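Cry23AA1 (Bacillus thuringiensis, PDB 4RHZ) binds zinc and, as an aerolysin-family toxin that forms a binary complex with Cry37Aa1, probably acts by forming pores in target membranes. Local coordinates at residues T158-M169 and I210-G221. Numbering follows the deposited sequence.
Sequences TYNVPVNVECDM and IAHFKGSGFIEG
Tyr159 pairs with Gly221 at one end and Met169 with Ala211 at the other of an antiparallel beta ladder, part of the long twisted sheet of this aerolysin-type (ETX/MTX2) toxin. Eleven consecutive bridges in unbroken register define it, and the strand directions diverge from strict antiparallel, at 146°. Hydrogen-bonded pairs such as Tyr159-Gly221 and Val161-Ile219 are linked in both directions, as in Val161 N to Ile219 O (2.9 Å) and Ile219 N to Val161 O. At Gly215 and Gly217 the ladder continues, with Val165 N bonded to Gly215 O and Val163 N to Gly217 O.

Polar contacts gather on the face bearing Glu166, Asp168 and His212. Both imidazole nitrogens donate to carboxylates of the opposite strand, NE2 of His212 to Glu166 OE1 (2.7 Å) and ND1 of His212 to Asp168 OD1 (2.8 Å). Each acceptor lies in the ring plane, so the pair should fix the ring's rotation and could stabilise a protonated imidazole. The carboxylates are turned differently: that of Glu166 stands 85° to the ring and is met from above its plane, while Asp168 OD1 is approached on its syn side but tilted out of the carboxylate plane. Asp168 OD2 turns to Asn35 on strand 32-40.

Apolar contacts occupy the other face, where Val163 CG1 meets Ile219 CG2 at 3.9 Å and Cys167 SG touches Phe213 CB. Strand 111-119 packs on Tyr159 and Ile219; the Tyr159 side chain lies about 8 Å from the zinc ion bound by His79, Glu130 and His132. With chi1 at 55°, CG of Tyr159 sits between its backbone N and carbonyl carbon, folding the ring across Gly221, whose CA makes a CH-pi contact 3.8 Å from the Tyr159 ring centroid.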
loop_
_atom_site.group_PDB
_atom_site.type_symbol
_atom_site.label_atom_id
_atom_site.label_comp_id
_atom_site.label_asym_id
_atom_site.label_seq_id
_atom_site.Cartn_x
_atom_site.Cartn_y
_atom_site.Cartn_z
ATOM N N THR A 158 -0.097 -0.733 1.745
ATOM C CA THR A 158 -1.211 -1.093 0.862
ATOM C C THR A 158 -0.844 -0.788 -0.562
ATOM O O THR A 158 -0.103 0.173 -0.856
ATOM C CB THR A 158 -2.448 -0.284 1.080
ATOM O OG1 THR A 158 -2.114 1.093 0.862
ATOM C CG2 THR A 158 -3.015 -0.513 2.469
ATOM N N TYR A 159 -1.347 -1.613 -1.475
ATOM C CA TYR A 159 -1.005 -1.398 -2.921
ATOM C C TYR A 159 -2.180 -1.768 -3.823
ATOM O O TYR A 159 -2.952 -2.682 -3.501
ATOM C CB TYR A 159 0.262 -2.135 -3.335
ATOM C CG TYR A 159 0.170 -3.586 -3.037
ATOM C CD1 TYR A 159 -0.239 -4.526 -4.033
ATOM C CD2 TYR A 159 0.433 -4.056 -1.744
ATOM C CE1 TYR A 159 -0.379 -5.876 -3.726
ATOM C CE2 TYR A 159 0.277 -5.399 -1.413
ATOM C CZ TYR A 159 -0.123 -6.303 -2.416
ATOM O OH TYR A 159 -0.254 -7.601 -2.029
ATOM N N ASN A 160 -2.328 -1.043 -4.920
ATOM C CA ASN A 160 -3.307 -1.401 -5.950
ATOM C C ASN A 160 -2.641 -1.183 -7.298
ATOM O O ASN A 160 -2.501 -0.040 -7.737
ATOM C CB ASN A 160 -4.565 -0.569 -5.827
ATOM C CG ASN A 160 -5.731 -1.104 -6.741
ATOM O OD1 ASN A 160 -5.532 -1.946 -7.653
ATOM N ND2 ASN A 160 -6.948 -0.607 -6.483
ATOM N N VAL A 161 -2.183 -2.255 -7.943
ATOM C CA VAL A 161 -1.360 -2.068 -9.154
ATOM C C VAL A 161 -2.042 -2.635 -10.412
ATOM O O VAL A 161 -2.351 -3.808 -10.447
ATOM C CB VAL A 161 -0.008 -2.698 -9.005
ATOM C CG1 VAL A 161 0.886 -2.363 -10.190
ATOM C CG2 VAL A 161 0.699 -2.279 -7.667
ATOM N N PRO A 162 -2.294 -1.789 -11.437
ATOM C CA PRO A 162 -2.787 -2.337 -12.703
ATOM C C PRO A 162 -1.730 -3.213 -13.334
ATOM O O PRO A 162 -0.527 -2.904 -13.268
ATOM C CB PRO A 162 -3.040 -1.092 -13.571
ATOM C CG PRO A 162 -3.207 0.076 -12.594
ATOM C CD PRO A 162 -2.327 -0.306 -11.419
ATOM N N VAL A 163 -2.148 -4.350 -13.888
ATOM C CA VAL A 163 -1.189 -5.138 -14.668
ATOM C C VAL A 163 -1.693 -5.270 -16.124
ATOM O O VAL A 163 -2.926 -5.180 -16.411
ATOM C CB VAL A 163 -0.889 -6.524 -14.040
ATOM C CG1 VAL A 163 -0.498 -6.392 -12.562
ATOM C CG2 VAL A 163 -2.098 -7.467 -14.159
ATOM N N ASN A 164 -0.718 -5.449 -17.017
ATOM C CA ASN A 164 -0.935 -5.797 -18.391
ATOM C C ASN A 164 -1.012 -7.305 -18.500
ATOM O O ASN A 164 -0.129 -8.002 -18.000
ATOM C CB ASN A 164 0.247 -5.329 -19.203
ATOM C CG ASN A 164 0.411 -3.833 -19.156
ATOM O OD1 ASN A 164 -0.566 -3.070 -19.252
ATOM N ND2 ASN A 164 1.652 -3.404 -18.935
ATOM N N VAL A 165 -2.058 -7.794 -19.163
ATOM C CA VAL A 165 -2.301 -9.231 -19.368
ATOM C C VAL A 165 -2.234 -9.492 -20.911
ATOM O O VAL A 165 -3.141 -9.137 -21.650
ATOM C CB VAL A 165 -3.698 -9.604 -18.795
ATOM C CG1 VAL A 165 -4.030 -11.062 -19.016
ATOM C CG2 VAL A 165 -3.807 -9.253 -17.295
ATOM N N GLU A 166 -1.140 -10.068 -21.373
ATOM C CA GLU A 166 -0.752 -10.051 -22.758
ATOM C C GLU A 166 -0.348 -11.412 -23.243
ATOM O O GLU A 166 0.210 -12.218 -22.474
ATOM C CB GLU A 166 0.436 -9.118 -22.965
ATOM C CG GLU A 166 0.015 -7.674 -22.865
ATOM C CD GLU A 166 1.178 -6.754 -23.162
ATOM O OE1 GLU A 166 1.208 -6.180 -24.252
ATOM O OE2 GLU A 166 2.109 -6.651 -22.344
ATOM N N CYS A 167 -0.615 -11.663 -24.525
ATOM C CA CYS A 167 0.011 -12.823 -25.233
ATOM C C CYS A 167 -0.016 -12.639 -26.762
ATOM O O CYS A 167 -0.650 -11.715 -27.271
ATOM C CB CYS A 167 -0.627 -14.151 -24.866
ATOM S SG CYS A 167 -2.379 -14.152 -25.260
ATOM N N ASP A 168 0.696 -13.521 -27.458
ATOM C CA ASP A 168 0.688 -13.623 -28.933
ATOM C C ASP A 168 -0.055 -14.868 -29.356
ATOM O O ASP A 168 -0.122 -15.860 -28.640
ATOM C CB ASP A 168 2.114 -13.747 -29.477
ATOM C CG ASP A 168 2.919 -12.453 -29.325
ATOM O OD1 ASP A 168 2.298 -11.363 -29.339
ATOM O OD2 ASP A 168 4.168 -12.545 -29.237
ATOM N N MET A 169 -0.569 -14.818 -30.568
ATOM C CA MET A 169 -1.337 -15.916 -31.116
ATOM C C MET A 169 -0.974 -15.988 -32.596
ATOM O O MET A 169 -0.825 -14.950 -33.268
ATOM C CB MET A 169 -2.814 -15.622 -30.944
ATOM C CG MET A 169 -3.321 -15.947 -29.584
ATOM S SD MET A 169 -5.102 -15.638 -29.406
ATOM C CE MET A 169 -5.219 -15.332 -27.631
ATOM N N ILE A 210 1.090 -12.925 -36.885
ATOM C CA ILE A 210 1.049 -13.024 -35.405
ATOM C C ILE A 210 0.095 -11.984 -34.897
ATOM O O ILE A 210 0.182 -10.821 -35.315
ATOM C CB ILE A 210 2.477 -12.912 -34.792
ATOM C CG1 ILE A 210 3.199 -14.247 -34.939
ATOM C CG2 ILE A 210 2.451 -12.435 -33.301
ATOM C CD1 ILE A 210 4.685 -14.268 -34.459
ATOM N N ALA A 211 -0.867 -12.387 -34.071
ATOM C CA ALA A 211 -1.696 -11.380 -33.390
ATOM C C ALA A 211 -1.256 -11.269 -31.945
ATOM O O ALA A 211 -0.948 -12.290 -31.276
ATOM C CB ALA A 211 -3.227 -11.680 -33.497
ATOM N N HIS A 212 -1.236 -10.033 -31.457
ATOM C CA HIS A 212 -0.846 -9.763 -30.087
ATOM C C HIS A 212 -2.089 -9.434 -29.307
ATOM O O HIS A 212 -2.881 -8.554 -29.736
ATOM C CB HIS A 212 0.133 -8.596 -30.003
ATOM C CG HIS A 212 0.582 -8.281 -28.601
ATOM N ND1 HIS A 212 1.508 -9.048 -27.921
ATOM C CD2 HIS A 212 0.260 -7.257 -27.768
ATOM C CE1 HIS A 212 1.721 -8.523 -26.724
ATOM N NE2 HIS A 212 0.982 -7.430 -26.610
ATOM N N PHE A 213 -2.269 -10.105 -28.157
ATOM C CA PHE A 213 -3.387 -9.709 -27.254
ATOM C C PHE A 213 -2.887 -8.856 -26.085
ATOM O O PHE A 213 -1.997 -9.279 -25.357
ATOM C CB PHE A 213 -4.186 -10.906 -26.724
ATOM C CG PHE A 213 -5.208 -10.517 -25.725
ATOM C CD1 PHE A 213 -6.392 -9.958 -26.142
ATOM C CD2 PHE A 213 -4.956 -10.643 -24.328
ATOM C CE1 PHE A 213 -7.340 -9.542 -25.239
ATOM C CE2 PHE A 213 -5.901 -10.245 -23.394
ATOM C CZ PHE A 213 -7.091 -9.695 -23.819
ATOM N N LYS A 214 -3.497 -7.693 -25.904
ATOM C CA LYS A 214 -3.153 -6.750 -24.847
ATOM C C LYS A 214 -4.357 -6.486 -24.002
ATOM O O LYS A 214 -5.209 -5.656 -24.353
ATOM C CB LYS A 214 -2.681 -5.427 -25.428
ATOM C CG LYS A 214 -2.358 -4.385 -24.298
ATOM C CD LYS A 214 -1.163 -3.527 -24.613
ATOM C CE LYS A 214 -0.852 -2.572 -23.418
ATOM N NZ LYS A 214 0.579 -2.060 -23.465
ATOM N N GLY A 215 -4.484 -7.238 -22.912
ATOM C CA GLY A 215 -5.596 -7.006 -21.996
ATOM C C GLY A 215 -5.123 -6.464 -20.648
ATOM O O GLY A 215 -4.012 -5.927 -20.523
ATOM N N SER A 216 -5.931 -6.637 -19.615
ATOM C CA SER A 216 -5.527 -6.067 -18.352
ATOM C C SER A 216 -6.116 -6.737 -17.105
ATOM O O SER A 216 -7.068 -7.568 -17.165
ATOM C CB SER A 216 -5.834 -4.563 -18.379
ATOM O OG SER A 216 -7.220 -4.429 -18.236
ATOM N N GLY A 217 -5.554 -6.349 -15.966
ATOM C CA GLY A 217 -6.086 -6.778 -14.655
ATOM C C GLY A 217 -5.447 -6.030 -13.511
ATOM O O GLY A 217 -4.936 -4.910 -13.683
ATOM N N PHE A 218 -5.438 -6.638 -12.333
ATOM C CA PHE A 218 -4.785 -5.963 -11.197
ATOM C C PHE A 218 -4.194 -6.938 -10.162
ATOM O O PHE A 218 -4.529 -8.113 -10.171
ATOM C CB PHE A 218 -5.750 -4.963 -10.567
ATOM C CG PHE A 218 -6.947 -5.610 -9.949
ATOM C CD1 PHE A 218 -6.914 -6.016 -8.614
ATOM C CD2 PHE A 218 -8.127 -5.808 -10.699
ATOM C CE1 PHE A 218 -8.033 -6.625 -8.026
ATOM C CE2 PHE A 218 -9.262 -6.407 -10.137
ATOM C CZ PHE A 218 -9.219 -6.845 -8.797
ATOM N N ILE A 219 -3.327 -6.434 -9.273
ATOM C CA ILE A 219 -2.928 -7.172 -8.049
ATOM C C ILE A 219 -3.045 -6.119 -6.929
ATOM O O ILE A 219 -2.524 -5.008 -7.062
ATOM C CB ILE A 219 -1.510 -7.745 -8.256
ATOM C CG1 ILE A 219 -0.971 -8.478 -7.035
ATOM C CG2 ILE A 219 -0.474 -6.646 -8.639
ATOM C CD1 ILE A 219 -1.794 -9.591 -6.648
ATOM N N GLU A 220 -3.827 -6.389 -5.894
ATOM C CA GLU A 220 -3.985 -5.473 -4.839
ATOM C C GLU A 220 -3.892 -6.195 -3.481
ATOM O O GLU A 220 -4.081 -7.431 -3.401
ATOM C CB GLU A 220 -5.275 -4.668 -4.960
ATOM C CG GLU A 220 -6.449 -5.423 -4.512
ATOM C CD GLU A 220 -7.735 -4.582 -4.450
ATOM O OE1 GLU A 220 -7.674 -3.351 -4.167
ATOM O OE2 GLU A 220 -8.823 -5.164 -4.646
ATOM N N GLY A 221 -3.616 -5.435 -2.409
ATOM C CA GLY A 221 -3.261 -6.042 -1.068
ATOM C C GLY A 221 -3.018 -4.982 0.034
ATOM O O GLY A 221 -2.861 -3.786 -0.262
#